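Local coordinates for Fe-regulated protein B (Neisseria meningitidis, PDB 4AIP), which serves as a TonB-dependent iron transporter of the outer membrane and, as its family suggests, may take part in siderophore uptake, at residues A330-K335 with T360-N365; G528-R533 with A578-Y583; G686-F691 with N710-F715. All coordinates share one frame; numbering follows the deposited sequence.

Contact 1 (A330-K335 with T360-N365); sequences AYVLEK and TTRGAN
Y331 to E334 run beside T360 to G363 as neighbouring antiparallel strands in the wall of a TonB-dependent transporter barrel, their axes 4.6 Å apart and 164° between their directions. Two hydrogen-bonded pairs, Y331 with G363 and L333 with T361, each exchange two backbone bonds. The ladder is tightest at L333, where T361 N lies 2.6 Å from L333 O; at the other pair G363 N is 3.1 Å from Y331 O. V332 with R362 is the non-hydrogen-bonded pair between them.

Y331, L333 and T361 share the face turned toward the plug loops, where Y331 meets A124 and T361 meets S126. With CG of Y331 between its backbone N and carbonyl carbon (chi1 62°), the ring folds over the adjacent strand and lies flat on G363, whose CA sits over one face, 3.8 Å from the centroid of the Y331 ring, a CH-pi contact. Glycine suits this place because it has no side chain to hold the ring off, and the ring covers its backbone, with G363 N over the ring centre, the arrangement called aromatic rescue of glycine. T361 flanks the ring, its CG2 3.9 Å from CE1 of Y331, while N365, its OD1 hydrogen-bonded to N383, brings ND2 to the ring edge.

The other face carries V332, E334, T360 and R362. The extended R362 runs alongside V332, and its NH1, buried with no partner in the model, comes within 3.5 Å of V332 CG2. E334 bends at chi2 so that its carboxylate swings back beside T360. K390 NZ is the stronger partner of the T360 hydroxyl; toward the carboxylate any bond is weak, OG1 of T360 being 3.0 Å from both OE1 and OE2 of E334.

Contact 2 (G528-R533 with A578-Y583); sequences GTKAER and AVNAGY
N580 and T529, with K530 beside them, carry most of this small contact at the loop-bearing rim of the TonB-dependent barrel, where 528-533 leads from a long loop into strand 532-544 and 578-583 belongs to strand 575-597. Strand 548-563 pairs with both of these strands, so the two segments are not direct neighbours in the barrel wall. No backbone ladder joins them, and the approach relies on what reaches across.

N580 gives up the most surface. Its CB points toward the loop segment, and with CG anti to its own carbonyl carbon (chi1 -45°) the amide is laid against the backbone of K530, its CG 3.7 Å from K530 N. A short side chain with a flat end suits this place, since it can lie close against that backbone. The same residue also packs on D561 and L563 of the intervening strand.

K530 comes obliquely over the amide, the two side chains at about a right angle, and the touching atom is CG of K530, 3.8 Å from N580 CG. Farther out, the lysine bends at chi3 and chi4. It too rests on D561, so both segments lean on one residue of the middle strand.

T529, largely buried, also touches P508. Threonine suits the spot as a compact, branched residue that offers a methyl: its CA and CB lie beside the N580 amide, while CG2 of T529 is 3.4 Å from the backbone O of A578.

Contact 3 (G686-F691 with N710-F715); sequences GVNDVF and NVFNKF
V711 N donates to N688 O over 2.7 Å, a clear backbone bond linking barrel strand 686-691 to the turn at 710-713. N710 N lies 3.0 Å from the same oxygen, N688 O, but at a poor angle for a bond. It seems to turn instead to the carboxylate of D689, although the position of OD1 there is less certain. The other oxygen of D689 forms a salt bridge with K90, so this acid faces both the turn and a loop of the plug.

The N710 side chain then ties the loop to itself. Held anti to its backbone N (chi1 -169°), the amide reaches forward to K714: OD1 of N710 accepts from K714 N at 2.8 Å, and ND2 of N710 gives to a lone pair of K714 O at 3.1 Å, with V730 O as a second acceptor. N710 and N713 both have positive phi, a conformation asparagine tolerates well.

Packing extends outward from these bonds. V711 CG2 presses on N688 O at 3.1 Å and looks toward V690. F712 turns its ring edge to N688, CE2 of F712 being 3.8 Å from N688 CB, with amide and ring planes 78° apart; the ring is exposed and touches a crystal neighbour, which may influence its position. V687 meets the CB of N710, and the lysine methylenes cover G686, K714 CG lying 3.5 Å from G686 O.

N713 N bonds back to N710 O and closes a type I beta turn, by which the chain leaves strand 702-709 for the last long loop of the TonB-dependent barrel, extracellular in this family.

How the contacts relate
All three contacts belong to the same barrel, and each is partly buried. Contact 1, whose centre is about 17 Å from the centre of the chain against 23 and 24 Å for contacts 2 and 3, has the larger share of buried residues and is the regular case: adjacent strands with a full ladder and a tyrosine on the plug side. Contact 2 joins strands separated by a third, without a clear cross-bond, through side chain against backbone. Contact 3 joins a strand to a turn, where a single backbone bond and polar side chains, an aspartate and an asparagine, replace the ladder. Contact 3 lies across the chain's centre from the other two.

Contact 1 (A330-K335 with T360-N365)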
loop_
_atom_site.group_PDB
_atom_site.type_symbol
_atom_site.label_atom_id
_atom_site.label_comp_id
_atom_site.label_asym_id
_atom_site.label_seq_id
_atom_site.Cartn_x
_atom_site.Cartn_y
_atom_site.Cartn_z
ATOM N N ALA B 330 12.904 -6.098 27.271
ATOM C CA ALA B 330 13.744 -6.865 26.328
ATOM C C ALA B 330 13.165 -6.517 24.992
ATOM O O ALA B 330 11.954 -6.484 24.832
ATOM C CB ALA B 330 13.650 -8.377 26.575
ATOM N N TYR B 331 14.000 -6.231 24.017
ATOM C CA TYR B 331 13.460 -5.694 22.799
ATOM C C TYR B 331 14.313 -6.126 21.655
ATOM O O TYR B 331 15.419 -6.590 21.853
ATOM C CB TYR B 331 13.486 -4.155 22.859
ATOM C CG TYR B 331 14.856 -3.498 22.993
ATOM C CD1 TYR B 331 15.600 -3.186 21.873
ATOM C CD2 TYR B 331 15.369 -3.159 24.248
ATOM C CE1 TYR B 331 16.854 -2.582 21.978
ATOM C CE2 TYR B 331 16.590 -2.534 24.367
ATOM C CZ TYR B 331 17.322 -2.259 23.230
ATOM O OH TYR B 331 18.508 -1.638 23.361
ATOM N N VAL B 332 13.812 -5.895 20.449
ATOM C CA VAL B 332 14.612 -6.024 19.219
ATOM C C VAL B 332 14.288 -4.852 18.306
ATOM O O VAL B 332 13.148 -4.664 17.949
ATOM C CB VAL B 332 14.373 -7.391 18.510
ATOM C CG1 VAL B 332 12.917 -7.658 18.364
ATOM C CG2 VAL B 332 15.015 -7.475 17.173
ATOM N N LEU B 333 15.309 -4.064 17.963
ATOM C CA LEU B 333 15.176 -2.829 17.246
ATOM C C LEU B 333 15.826 -3.091 15.914
ATOM O O LEU B 333 16.953 -3.660 15.857
ATOM C CB LEU B 333 15.985 -1.777 17.976
ATOM C CG LEU B 333 15.600 -0.320 18.079
ATOM C CD1 LEU B 333 16.726 0.369 18.810
ATOM C CD2 LEU B 333 15.384 0.308 16.731
ATOM N N GLU B 334 15.124 -2.683 14.861
ATOM C CA GLU B 334 15.609 -2.849 13.495
ATOM C C GLU B 334 15.674 -1.544 12.822
ATOM O O GLU B 334 14.699 -0.763 12.867
ATOM C CB GLU B 334 14.665 -3.672 12.651
ATOM C CG GLU B 334 14.563 -5.088 13.079
ATOM C CD GLU B 334 15.755 -5.986 12.586
ATOM O OE1 GLU B 334 16.493 -5.593 11.607
ATOM O OE2 GLU B 334 15.881 -7.108 13.182
ATOM N N LYS B 335 16.807 -1.314 12.177
ATOM C CA LYS B 335 16.948 -0.149 11.376
ATOM C C LYS B 335 17.245 -0.557 9.956
ATOM O O LYS B 335 18.200 -1.316 9.663
ATOM C CB LYS B 335 18.009 0.756 11.903
ATOM C CG LYS B 335 17.495 2.160 11.720
ATOM C CD LYS B 335 18.194 3.230 12.521
ATOM C CE LYS B 335 19.233 2.501 13.332
ATOM N NZ LYS B 335 19.553 2.797 14.711
ATOM N N THR B 360 20.414 -4.562 13.321
ATOM C CA THR B 360 19.562 -5.183 14.316
ATOM C C THR B 360 20.160 -4.975 15.680
ATOM O O THR B 360 21.369 -5.245 15.867
ATOM C CB THR B 360 19.412 -6.735 14.068
ATOM O OG1 THR B 360 18.895 -6.964 12.751
ATOM C CG2 THR B 360 18.481 -7.390 15.133
ATOM N N THR B 361 19.316 -4.545 16.618
ATOM C CA THR B 361 19.744 -4.296 17.971
ATOM C C THR B 361 18.867 -5.105 18.940
ATOM O O THR B 361 17.644 -4.898 19.023
ATOM C CB THR B 361 19.704 -2.758 18.257
ATOM O OG1 THR B 361 20.642 -2.103 17.391
ATOM C CG2 THR B 361 20.019 -2.427 19.696
ATOM N N ARG B 362 19.516 -6.005 19.679
ATOM C CA ARG B 362 18.850 -6.781 20.712
ATOM C C ARG B 362 19.238 -6.304 22.055
ATOM O O ARG B 362 20.393 -6.259 22.400
ATOM C CB ARG B 362 19.209 -8.244 20.635
ATOM C CG ARG B 362 18.577 -8.966 19.419
ATOM C CD ARG B 362 19.077 -10.458 19.335
ATOM N NE ARG B 362 18.412 -11.319 18.340
ATOM C CZ ARG B 362 17.785 -10.883 17.249
ATOM N NH1 ARG B 362 17.705 -9.653 17.137
ATOM N NH2 ARG B 362 17.209 -11.579 16.301
ATOM N N GLY B 363 18.289 -5.976 22.877
ATOM C CA GLY B 363 18.708 -5.496 24.151
ATOM C C GLY B 363 17.838 -5.963 25.266
ATOM O O GLY B 363 16.687 -6.407 25.042
ATOM N N ALA B 364 18.358 -5.852 26.460
ATOM C CA ALA B 364 17.511 -6.030 27.632
ATOM C C ALA B 364 18.036 -5.194 28.762
ATOM O O ALA B 364 19.263 -5.003 28.906
ATOM C CB ALA B 364 17.536 -7.524 28.076
ATOM N N ASN B 365 17.139 -4.752 29.611
ATOM C CA ASN B 365 17.550 -4.002 30.784
ATOM C C ASN B 365 16.822 -4.487 31.996
ATOM O O ASN B 365 15.643 -4.737 31.927
ATOM C CB ASN B 365 17.178 -2.550 30.589
ATOM C CG ASN B 365 17.862 -1.963 29.410
ATOM O OD1 ASN B 365 19.075 -1.771 29.435
ATOM N ND2 ASN B 365 17.108 -1.703 28.353
#

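Contact 2 (G528-R533 with A578-Y583)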
loop_
_atom_site.group_PDB
_atom_site.type_symbol
_atom_site.label_atom_id
_atom_site.label_comp_id
_atom_site.label_asym_id
_atom_site.label_seq_id
_atom_site.Cartn_x
_atom_site.Cartn_y
_atom_site.Cartn_z
ATOM N N GLY B 528 44.509 -1.467 21.127
ATOM C CA GLY B 528 44.188 -1.041 22.489
ATOM C C GLY B 528 42.991 -0.136 22.595
ATOM O O GLY B 528 42.790 0.467 23.633
ATOM N N THR B 529 42.193 -0.035 21.521
ATOM C CA THR B 529 41.224 1.052 21.460
ATOM C C THR B 529 40.232 0.907 22.533
ATOM O O THR B 529 39.926 -0.188 22.945
ATOM C CB THR B 529 40.658 1.408 20.069
ATOM O OG1 THR B 529 39.230 1.510 20.107
ATOM C CG2 THR B 529 41.065 0.473 19.066
ATOM N N LYS B 530 39.781 2.030 23.051
ATOM C CA LYS B 530 38.908 1.973 24.191
ATOM C C LYS B 530 37.798 2.936 24.069
ATOM O O LYS B 530 37.662 3.645 23.084
ATOM C CB LYS B 530 39.681 2.293 25.419
ATOM C CG LYS B 530 40.776 3.275 25.095
ATOM C CD LYS B 530 41.223 3.908 26.330
ATOM C CE LYS B 530 41.503 2.822 27.402
ATOM N NZ LYS B 530 42.677 1.998 26.954
ATOM N N ALA B 531 36.989 2.938 25.111
ATOM C CA ALA B 531 35.785 3.696 25.094
ATOM C C ALA B 531 36.135 5.147 25.421
ATOM O O ALA B 531 37.114 5.423 26.083
ATOM C CB ALA B 531 34.771 3.118 26.116
ATOM N N GLU B 532 35.311 6.053 24.918
ATOM C CA GLU B 532 35.324 7.451 25.279
ATOM C C GLU B 532 34.857 7.560 26.709
ATOM O O GLU B 532 34.010 6.767 27.152
ATOM C CB GLU B 532 34.326 8.215 24.404
ATOM C CG GLU B 532 34.771 8.271 22.971
ATOM C CD GLU B 532 33.752 8.893 22.027
ATOM O OE1 GLU B 532 32.539 8.917 22.401
ATOM O OE2 GLU B 532 34.164 9.320 20.920
ATOM N N ARG B 533 35.361 8.549 27.435
ATOM C CA ARG B 533 35.012 8.637 28.803
ATOM C C ARG B 533 34.836 10.062 29.239
ATOM O O ARG B 533 35.752 10.862 29.157
ATOM C CB ARG B 533 36.057 7.968 29.666
ATOM C CG ARG B 533 35.591 7.888 31.080
ATOM C CD ARG B 533 36.534 7.004 31.830
ATOM N NE ARG B 533 35.963 6.608 33.129
ATOM C CZ ARG B 533 36.511 6.861 34.305
ATOM N NH1 ARG B 533 37.687 7.463 34.412
ATOM N NH2 ARG B 533 35.872 6.502 35.389
ATOM N N ALA B 578 39.703 1.862 13.471
ATOM C CA ALA B 578 39.277 2.775 14.514
ATOM C C ALA B 578 40.355 2.882 15.561
ATOM O O ALA B 578 40.944 1.877 15.966
ATOM C CB ALA B 578 37.986 2.330 15.160
ATOM N N VAL B 579 40.569 4.119 15.996
ATOM C CA VAL B 579 41.515 4.493 17.028
ATOM C C VAL B 579 41.026 5.670 17.878
ATOM O O VAL B 579 40.360 6.593 17.386
ATOM C CB VAL B 579 42.823 5.001 16.413
ATOM C CG1 VAL B 579 43.686 3.869 16.091
ATOM C CG2 VAL B 579 42.565 5.928 15.167
ATOM N N ASN B 580 41.403 5.651 19.143
ATOM C CA ASN B 580 41.313 6.875 19.954
ATOM C C ASN B 580 42.195 7.972 19.350
ATOM O O ASN B 580 43.329 7.745 18.915
ATOM C CB ASN B 580 41.622 6.577 21.423
ATOM C CG ASN B 580 40.911 5.319 21.891
ATOM O OD1 ASN B 580 39.685 5.278 21.975
ATOM N ND2 ASN B 580 41.664 4.283 22.122
ATOM N N ALA B 581 41.629 9.156 19.234
ATOM C CA ALA B 581 42.335 10.138 18.479
ATOM C C ALA B 581 42.301 11.516 19.047
ATOM O O ALA B 581 42.704 12.439 18.345
ATOM C CB ALA B 581 41.898 10.132 16.977
ATOM N N GLY B 582 41.815 11.678 20.271
ATOM C CA GLY B 582 41.743 13.046 20.834
ATOM C C GLY B 582 40.912 13.195 22.083
ATOM O O GLY B 582 40.660 12.205 22.770
ATOM N N TYR B 583 40.471 14.423 22.367
ATOM C CA TYR B 583 39.610 14.644 23.526
ATOM C C TYR B 583 38.573 15.686 23.191
ATOM O O TYR B 583 38.624 16.300 22.124
ATOM C CB TYR B 583 40.412 14.957 24.824
ATOM C CG TYR B 583 41.278 16.233 24.807
ATOM C CD1 TYR B 583 42.580 16.212 24.301
ATOM C CD2 TYR B 583 40.796 17.459 25.309
ATOM C CE1 TYR B 583 43.403 17.380 24.277
ATOM C CE2 TYR B 583 41.615 18.631 25.303
ATOM C CZ TYR B 583 42.924 18.571 24.780
ATOM O OH TYR B 583 43.732 19.703 24.741
#

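Contact 3 (G686-F691 with N710-F715)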
loop_
_atom_site.group_PDB
_atom_site.type_symbol
_atom_site.label_atom_id
_atom_site.label_comp_id
_atom_site.label_asym_id
_atom_site.label_seq_id
_atom_site.Cartn_x
_atom_site.Cartn_y
_atom_site.Cartn_z
ATOM N N GLY B 686 15.524 34.767 13.295
ATOM C CA GLY B 686 14.432 34.484 14.235
ATOM C C GLY B 686 13.361 33.778 13.452
ATOM O O GLY B 686 13.125 34.111 12.307
ATOM N N VAL B 687 12.719 32.790 14.061
ATOM C CA VAL B 687 11.482 32.203 13.538
ATOM C C VAL B 687 10.323 32.572 14.512
ATOM O O VAL B 687 10.447 32.445 15.743
ATOM C CB VAL B 687 11.617 30.656 13.440
ATOM C CG1 VAL B 687 10.492 30.080 12.592
ATOM C CG2 VAL B 687 12.938 30.241 12.804
ATOM N N ASN B 688 9.202 33.012 13.955
ATOM C CA ASN B 688 8.027 33.330 14.754
ATOM C C ASN B 688 6.802 32.542 14.304
ATOM O O ASN B 688 6.515 32.429 13.109
ATOM C CB ASN B 688 7.697 34.816 14.668
ATOM C CG ASN B 688 8.839 35.700 15.139
ATOM O OD1 ASN B 688 9.771 35.938 14.400
ATOM N ND2 ASN B 688 8.760 36.192 16.364
ATOM N N ASP B 689 6.044 32.092 15.293
ATOM C CA ASP B 689 4.828 31.336 15.084
ATOM C C ASP B 689 3.709 31.916 15.917
ATOM O O ASP B 689 3.939 32.350 17.044
ATOM C CB ASP B 689 5.024 29.867 15.542
ATOM C CG ASP B 689 6.225 29.149 14.868
ATOM O OD1 ASP B 689 6.501 29.356 13.691
ATOM O OD2 ASP B 689 6.852 28.274 15.491
ATOM N N VAL B 690 2.500 31.883 15.393
ATOM C CA VAL B 690 1.313 32.097 16.185
ATOM C C VAL B 690 0.473 30.817 16.027
ATOM O O VAL B 690 0.530 30.152 14.964
ATOM C CB VAL B 690 0.461 33.379 15.699
ATOM C CG1 VAL B 690 1.272 34.746 15.832
ATOM C CG2 VAL B 690 -0.004 33.208 14.279
ATOM N N PHE B 691 -0.307 30.474 17.058
ATOM C CA PHE B 691 -1.103 29.224 17.021
ATOM C C PHE B 691 -2.341 29.476 17.785
ATOM O O PHE B 691 -2.397 30.447 18.586
ATOM C CB PHE B 691 -0.381 28.032 17.693
ATOM C CG PHE B 691 0.045 28.310 19.153
ATOM C CD1 PHE B 691 -0.826 28.069 20.227
ATOM C CD2 PHE B 691 1.313 28.866 19.417
ATOM C CE1 PHE B 691 -0.417 28.373 21.568
ATOM C CE2 PHE B 691 1.743 29.174 20.735
ATOM C CZ PHE B 691 0.904 28.925 21.812
ATOM N N ASN B 710 6.524 30.172 11.082
ATOM C CA ASN B 710 7.409 31.043 10.376
ATOM C C ASN B 710 6.585 32.177 9.754
ATOM O O ASN B 710 6.680 32.457 8.563
ATOM C CB ASN B 710 8.310 30.288 9.387
ATOM C CG ASN B 710 9.432 31.167 8.845
ATOM O OD1 ASN B 710 9.528 32.377 9.181
ATOM N ND2 ASN B 710 10.288 30.582 8.008
ATOM N N VAL B 711 5.809 32.868 10.585
ATOM C CA VAL B 711 5.011 34.004 10.101
ATOM C C VAL B 711 5.660 34.882 9.019
ATOM O O VAL B 711 4.976 35.215 8.061
ATOM C CB VAL B 711 4.545 34.949 11.212
ATOM C CG1 VAL B 711 3.404 35.837 10.660
ATOM C CG2 VAL B 711 4.074 34.179 12.390
ATOM N N PHE B 712 6.943 35.245 9.186
ATOM C CA PHE B 712 7.575 36.213 8.314
ATOM C C PHE B 712 8.228 35.574 7.136
ATOM O O PHE B 712 8.884 36.235 6.358
ATOM C CB PHE B 712 8.520 37.142 9.089
ATOM C CG PHE B 712 7.839 37.819 10.197
ATOM C CD1 PHE B 712 6.854 38.796 9.932
ATOM C CD2 PHE B 712 8.119 37.443 11.513
ATOM C CE1 PHE B 712 6.175 39.428 10.996
ATOM C CE2 PHE B 712 7.457 38.048 12.602
ATOM C CZ PHE B 712 6.484 39.037 12.366
ATOM N N ASN B 713 8.016 34.267 6.990
ATOM C CA ASN B 713 8.597 33.524 5.875
ATOM C C ASN B 713 10.093 33.713 5.809
ATOM O O ASN B 713 10.637 33.909 4.743
ATOM C CB ASN B 713 7.964 33.947 4.552
ATOM C CG ASN B 713 8.114 32.889 3.485
ATOM O OD1 ASN B 713 8.175 31.667 3.767
ATOM N ND2 ASN B 713 8.161 33.344 2.241
ATOM N N LYS B 714 10.741 33.663 6.967
ATOM C CA LYS B 714 12.185 33.767 7.053
ATOM C C LYS B 714 12.973 32.749 6.194
ATOM O O LYS B 714 12.768 31.564 6.343
ATOM C CB LYS B 714 12.619 33.619 8.516
ATOM C CG LYS B 714 13.601 34.702 8.928
ATOM C CD LYS B 714 14.860 34.767 8.136
ATOM C CE LYS B 714 15.657 36.012 8.533
ATOM N NZ LYS B 714 15.455 36.176 10.027
ATOM N N PHE B 715 13.899 33.229 5.364
ATOM C CA PHE B 715 14.893 32.408 4.684
ATOM C C PHE B 715 16.118 32.212 5.576
ATOM O O PHE B 715 16.843 33.174 5.863
ATOM C CB PHE B 715 15.308 33.059 3.347
ATOM C CG PHE B 715 16.360 32.269 2.564
ATOM C CD1 PHE B 715 16.493 30.876 2.722
ATOM C CD2 PHE B 715 17.184 32.906 1.615
ATOM C CE1 PHE B 715 17.444 30.149 1.995
ATOM C CE2 PHE B 715 18.174 32.175 0.913
ATOM C CZ PHE B 715 18.277 30.802 1.096
#